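Local coordinates for type II secretion system protein L (Pseudomonas aeruginosa, PDB 6GHU) that helps assemble the inner-membrane platform of the type II secretion system, linking its cytoplasmic energy-providing protein to the rest of the machinery, at residues 11-23 with 35-48. Numbering follows the deposited sequence. Where two conformers were deposited one is given.
Sequences TVIGGEPTVSVEQ and LQVRAPGFDVLERL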
loop_
_atom_site.group_PDB
_atom_site.type_symbol
_atom_site.label_atom_id
_atom_site.label_comp_id
_atom_site.label_asym_id
_atom_site.label_seq_id
_atom_site.Cartn_x
_atom_site.Cartn_y
_atom_site.Cartn_z
ATOM N N THR A 11 7.324 0.926 6.523
ATOM C CA THR A 11 8.176 1.085 7.696
ATOM C C THR A 11 9.266 2.118 7.444
ATOM O O THR A 11 9.535 2.972 8.297
ATOM C CB THR A 11 8.788 -0.262 8.080
ATOM O OG1 THR A 11 7.749 -1.149 8.514
ATOM C CG2 THR A 11 9.802 -0.098 9.197
ATOM N N VAL A 12 9.917 2.047 6.284
ATOM C CA VAL A 12 10.977 2.998 5.964
ATOM C C VAL A 12 10.408 4.406 5.857
ATOM O O VAL A 12 10.957 5.364 6.417
ATOM C CB VAL A 12 11.695 2.575 4.671
ATOM C CG1 VAL A 12 12.784 3.568 4.297
ATOM C CG2 VAL A 12 12.289 1.191 4.843
ATOM N N ILE A 13 9.298 4.556 5.131
ATOM C CA ILE A 13 8.680 5.870 4.990
ATOM C C ILE A 13 8.267 6.398 6.354
ATOM O O ILE A 13 8.386 7.599 6.639
ATOM C CB ILE A 13 7.491 5.790 4.016
ATOM C CG1 ILE A 13 7.988 5.387 2.626
ATOM C CG2 ILE A 13 6.758 7.121 3.937
ATOM C CD1 ILE A 13 6.913 4.826 1.711
ATOM N N GLY A 14 7.796 5.507 7.226
ATOM C CA GLY A 14 7.427 5.890 8.577
ATOM C C GLY A 14 8.577 6.449 9.386
ATOM O O GLY A 14 8.344 7.205 10.334
ATOM N N GLY A 15 9.813 6.088 9.041
ATOM C CA GLY A 15 10.976 6.678 9.674
ATOM C C GLY A 15 11.279 8.090 9.223
ATOM O O GLY A 15 12.168 8.725 9.796
ATOM N N GLU A 16 10.574 8.587 8.203
ATOM C CA GLU A 16 10.686 9.973 7.760
ATOM C C GLU A 16 9.381 10.696 8.070
ATOM O O GLU A 16 8.514 10.825 7.194
ATOM C CB GLU A 16 11.012 10.047 6.269
ATOM C CG GLU A 16 12.425 9.602 5.926
ATOM C CD GLU A 16 13.489 10.594 6.370
ATOM O OE1 GLU A 16 14.672 10.196 6.450
ATOM O OE2 GLU A 16 13.147 11.766 6.638
ATOM N N PRO A 17 9.202 11.205 9.292
ATOM C CA PRO A 17 7.882 11.720 9.688
ATOM C C PRO A 17 7.448 12.976 8.950
ATOM O O PRO A 17 6.259 13.309 9.005
ATOM C CB PRO A 17 8.045 12.006 11.189
ATOM C CG PRO A 17 9.382 11.455 11.579
ATOM C CD PRO A 17 10.206 11.413 10.345
ATOM N N THR A 18 8.352 13.704 8.293
ATOM C CA THR A 18 7.920 14.884 7.553
ATOM C C THR A 18 7.405 14.544 6.161
ATOM O O THR A 18 6.891 15.434 5.478
ATOM C CB THR A 18 9.053 15.910 7.433
ATOM O OG1 THR A 18 10.059 15.429 6.535
ATOM C CG2 THR A 18 9.674 16.200 8.799
ATOM N N VAL A 19 7.515 13.288 5.730
ATOM C CA VAL A 19 7.031 12.871 4.419
ATOM C C VAL A 19 5.568 12.476 4.541
ATOM O O VAL A 19 5.186 11.737 5.456
ATOM C CB VAL A 19 7.873 11.711 3.860
ATOM C CG1 VAL A 19 7.382 11.314 2.467
ATOM C CG2 VAL A 19 9.342 12.101 3.813
ATOM N N SER A 20 4.750 12.965 3.619
ATOM C CA SER A 20 3.344 12.606 3.556
ATOM C C SER A 20 3.093 11.861 2.256
ATOM O O SER A 20 3.633 12.229 1.209
ATOM C CB SER A 20 2.440 13.847 3.648
ATOM O OG SER A 20 2.670 14.745 2.574
ATOM N N VAL A 21 2.303 10.795 2.340
ATOM C CA VAL A 21 1.887 10.016 1.180
ATOM C C VAL A 21 0.499 10.498 0.781
ATOM O O VAL A 21 -0.491 10.189 1.452
ATOM C CB VAL A 21 1.884 8.513 1.477
ATOM C CG1 VAL A 21 1.493 7.728 0.231
ATOM C CG2 VAL A 21 3.243 8.071 1.982
ATOM N N GLU A 22 0.423 11.250 -0.317
ATOM C CA GLU A 22 -0.856 11.781 -0.768
ATOM C C GLU A 22 -1.645 10.721 -1.519
ATOM O O GLU A 22 -2.873 10.652 -1.401
ATOM C CB GLU A 22 -0.636 12.999 -1.666
ATOM C CG GLU A 22 0.190 14.112 -1.027
ATOM C CD GLU A 22 -0.464 14.670 0.222
ATOM O OE1 GLU A 22 0.144 14.571 1.306
ATOM O OE2 GLU A 22 -1.594 15.195 0.117
ATOM N N GLN A 23 -0.952 9.888 -2.286
ATOM C CA GLN A 23 -1.592 8.862 -3.088
ATOM C C GLN A 23 -0.622 7.703 -3.250
ATOM O O GLN A 23 0.598 7.897 -3.277
ATOM C CB GLN A 23 -2.018 9.425 -4.451
ATOM C CG GLN A 23 -2.664 8.418 -5.396
ATOM C CD GLN A 23 -1.648 7.627 -6.204
ATOM O OE1 GLN A 23 -0.449 7.910 -6.171
ATOM N NE2 GLN A 23 -2.129 6.631 -6.940
ATOM N N LEU A 35 4.008 5.984 -5.653
ATOM C CA LEU A 35 3.670 6.808 -4.501
ATOM C C LEU A 35 3.832 8.278 -4.857
ATOM O O LEU A 35 4.890 8.687 -5.348
ATOM C CB LEU A 35 4.565 6.485 -3.293
ATOM C CG LEU A 35 4.456 5.122 -2.612
ATOM C CD1 LEU A 35 5.268 4.074 -3.352
ATOM C CD2 LEU A 35 4.907 5.226 -1.160
ATOM N N GLN A 36 2.790 9.065 -4.603
ATOM C CA GLN A 36 2.874 10.521 -4.651
ATOM C C GLN A 36 3.162 11.024 -3.243
ATOM O O GLN A 36 2.334 10.853 -2.341
ATOM C CB GLN A 36 1.575 11.128 -5.175
ATOM C CG GLN A 36 1.238 10.759 -6.606
ATOM C CD GLN A 36 2.069 11.512 -7.610
ATOM O OE1 GLN A 36 2.817 12.429 -7.259
ATOM N NE2 GLN A 36 1.938 11.138 -8.878
ATOM N N VAL A 37 4.328 11.640 -3.053
ATOM C CA VAL A 37 4.768 12.061 -1.730
ATOM C C VAL A 37 5.004 13.564 -1.726
ATOM O O VAL A 37 5.243 14.193 -2.760
ATOM C CB VAL A 37 6.042 11.316 -1.272
ATOM C CG1 VAL A 37 5.795 9.818 -1.201
ATOM C CG2 VAL A 37 7.219 11.618 -2.200
ATOM N N ARG A 38 4.928 14.138 -0.530
ATOM C CA ARG A 38 5.354 15.505 -0.287
ATOM C C ARG A 38 6.290 15.513 0.912
ATOM O O ARG A 38 6.193 14.664 1.801
ATOM C CB ARG A 38 4.157 16.443 -0.043
ATOM C CG ARG A 38 3.358 16.741 -1.297
ATOM C CD ARG A 38 2.448 17.947 -1.112
ATOM N NE ARG A 38 2.099 18.572 -2.390
ATOM C CZ ARG A 38 1.046 18.246 -3.139
ATOM N NH1 ARG A 38 0.209 17.289 -2.753
ATOM N NH2 ARG A 38 0.828 18.882 -4.284
ATOM N N ALA A 39 7.207 16.475 0.922
ATOM C CA ALA A 39 8.160 16.623 2.011
ATOM C C ALA A 39 8.552 18.089 2.096
ATOM O O ALA A 39 8.333 18.848 1.146
ATOM C CB ALA A 39 9.395 15.736 1.797
ATOM N N PRO A 40 9.121 18.524 3.222
ATOM C CA PRO A 40 9.514 19.938 3.316
ATOM C C PRO A 40 10.544 20.354 2.279
ATOM O O PRO A 40 10.575 21.526 1.894
ATOM C CB PRO A 40 10.060 20.066 4.747
ATOM C CG PRO A 40 10.256 18.673 5.241
ATOM C CD PRO A 40 9.278 17.820 4.505
ATOM N N GLY A 41 11.388 19.437 1.813
ATOM C CA GLY A 41 12.448 19.819 0.898
ATOM C C GLY A 41 13.014 18.617 0.179
ATOM O O GLY A 41 12.749 17.465 0.529
ATOM N N PHE A 42 13.825 18.911 -0.840
ATOM C CA PHE A 42 14.367 17.857 -1.688
ATOM C C PHE A 42 15.290 16.927 -0.910
ATOM O O PHE A 42 15.352 15.728 -1.206
ATOM C CB PHE A 42 15.108 18.477 -2.881
ATOM C CG PHE A 42 14.273 19.440 -3.682
ATOM C CD1 PHE A 42 14.531 20.802 -3.638
ATOM C CD2 PHE A 42 13.226 18.990 -4.464
ATOM C CE1 PHE A 42 13.765 21.693 -4.369
ATOM C CE2 PHE A 42 12.449 19.880 -5.198
ATOM C CZ PHE A 42 12.722 21.228 -5.151
ATOM N N ASP A 43 16.009 17.453 0.087
ATOM C CA ASP A 43 16.921 16.619 0.865
ATOM C C ASP A 43 16.176 15.502 1.583
ATOM O O ASP A 43 16.735 14.420 1.803
ATOM C CB ASP A 43 17.682 17.474 1.878
ATOM C CG ASP A 43 16.763 18.140 2.889
ATOM O OD1 ASP A 43 15.808 18.829 2.472
ATOM O OD2 ASP A 43 16.990 17.970 4.104
ATOM N N VAL A 44 14.925 15.751 1.966
ATOM C CA VAL A 44 14.128 14.731 2.633
ATOM C C VAL A 44 13.714 13.647 1.644
ATOM O O VAL A 44 13.686 12.459 1.983
ATOM C CB VAL A 44 12.910 15.381 3.316
ATOM C CG1 VAL A 44 12.044 14.326 4.006
ATOM C CG2 VAL A 44 13.367 16.435 4.316
ATOM N N LEU A 45 13.384 14.034 0.409
ATOM C CA LEU A 45 13.035 13.041 -0.600
ATOM C C LEU A 45 14.244 12.194 -0.969
ATOM O O LEU A 45 14.122 10.980 -1.172
ATOM C CB LEU A 45 12.468 13.721 -1.847
ATOM C CG LEU A 45 11.138 14.458 -1.718
ATOM C CD1 LEU A 45 10.807 15.153 -3.027
ATOM C CD2 LEU A 45 10.032 13.505 -1.328
ATOM N N GLU A 46 15.420 12.823 -1.066
ATOM C CA GLU A 46 16.638 12.088 -1.390
ATOM C C GLU A 46 17.025 11.153 -0.257
ATOM O O GLU A 46 17.465 10.024 -0.501
ATOM C CB GLU A 46 17.776 13.067 -1.693
ATOM C CG GLU A 46 19.179 12.453 -1.706
ATOM C CD GLU A 46 19.316 11.254 -2.636
ATOM O OE1 GLU A 46 20.163 10.381 -2.349
ATOM O OE2 GLU A 46 18.589 11.182 -3.650
ATOM N N ARG A 47 16.864 11.604 0.988
ATOM C CA ARG A 47 17.164 10.739 2.121
ATOM C C ARG A 47 16.218 9.547 2.148
ATOM O O ARG A 47 16.643 8.411 2.376
ATOM C CB ARG A 47 17.075 11.533 3.423
ATOM C CG ARG A 47 17.553 10.766 4.645
ATOM C CD ARG A 47 17.716 11.683 5.838
ATOM N NE ARG A 47 16.433 12.194 6.308
ATOM C CZ ARG A 47 16.275 13.329 6.982
ATOM N NH1 ARG A 47 17.321 14.094 7.264
ATOM N NH2 ARG A 47 15.063 13.709 7.367
ATOM N N LEU A 48 14.931 9.790 1.902
ATOM C CA LEU A 48 13.959 8.707 1.848
ATOM C C LEU A 48 14.288 7.713 0.736
ATOM O O LEU A 48 14.187 6.498 0.934
ATOM C CB LEU A 48 12.557 9.281 1.653
ATOM C CG LEU A 48 11.467 8.245 1.367
ATOM C CD1 LEU A 48 11.422 7.209 2.477
ATOM C CD2 LEU A 48 10.123 8.916 1.215
#
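Glu16 and Arg47 meet side-on, carboxylate and guanidinium only 21° from coplanar. NE of Arg47 reaches OE1 of Glu16 at 2.7 Å, and NH2 of Arg47 reaches the syn lone pair of OE2 at 2.8 Å in a nearly straight bond; gripped at both oxygens, the carboxylate has little freedom to rotate. Arg47 gets there by bending at chi3 (68°), which turns the guanidinium back toward the loop after helix 3-14. Next along helix 42-54, Leu48 spreads its two methyls: CD1 lies 3.9 Å from CG1 of Ile13, while CD2 leans on CG1 of Val19. The other branch of Val19, CG2, slides past Val44, 3.5 Å from its CG1. Ile13 and Leu35 meet tip to tip, CD1 of Ile13 against CD2 of Leu35 at 3.5 Å. In this ferredoxin-like fold, here in αββαββ order, helices 3-14 and 42-54 pack on one face of the antiparallel sheet, and Ile13, Val19, Leu35, Val44 and Leu48 contribute to the layer between. Strands 20-27 and 32-39 form the first hairpin of the sheet, where Ser20 and Arg38 exchange backbone bonds. A classic bulge follows: O of Gln36 accepts the N-H of Glu22 at 2.8 Å and, weakly, that of Gln23. On the face turned from the helices, Ser20 OG donates to Glu22 OE1 at 2.8 Å, while Arg38 crosses Glu22 at about a right angle in a long salt bridge. Gln23 also pairs with a strand of the second subunit, carrying the sheet across the dimer interface.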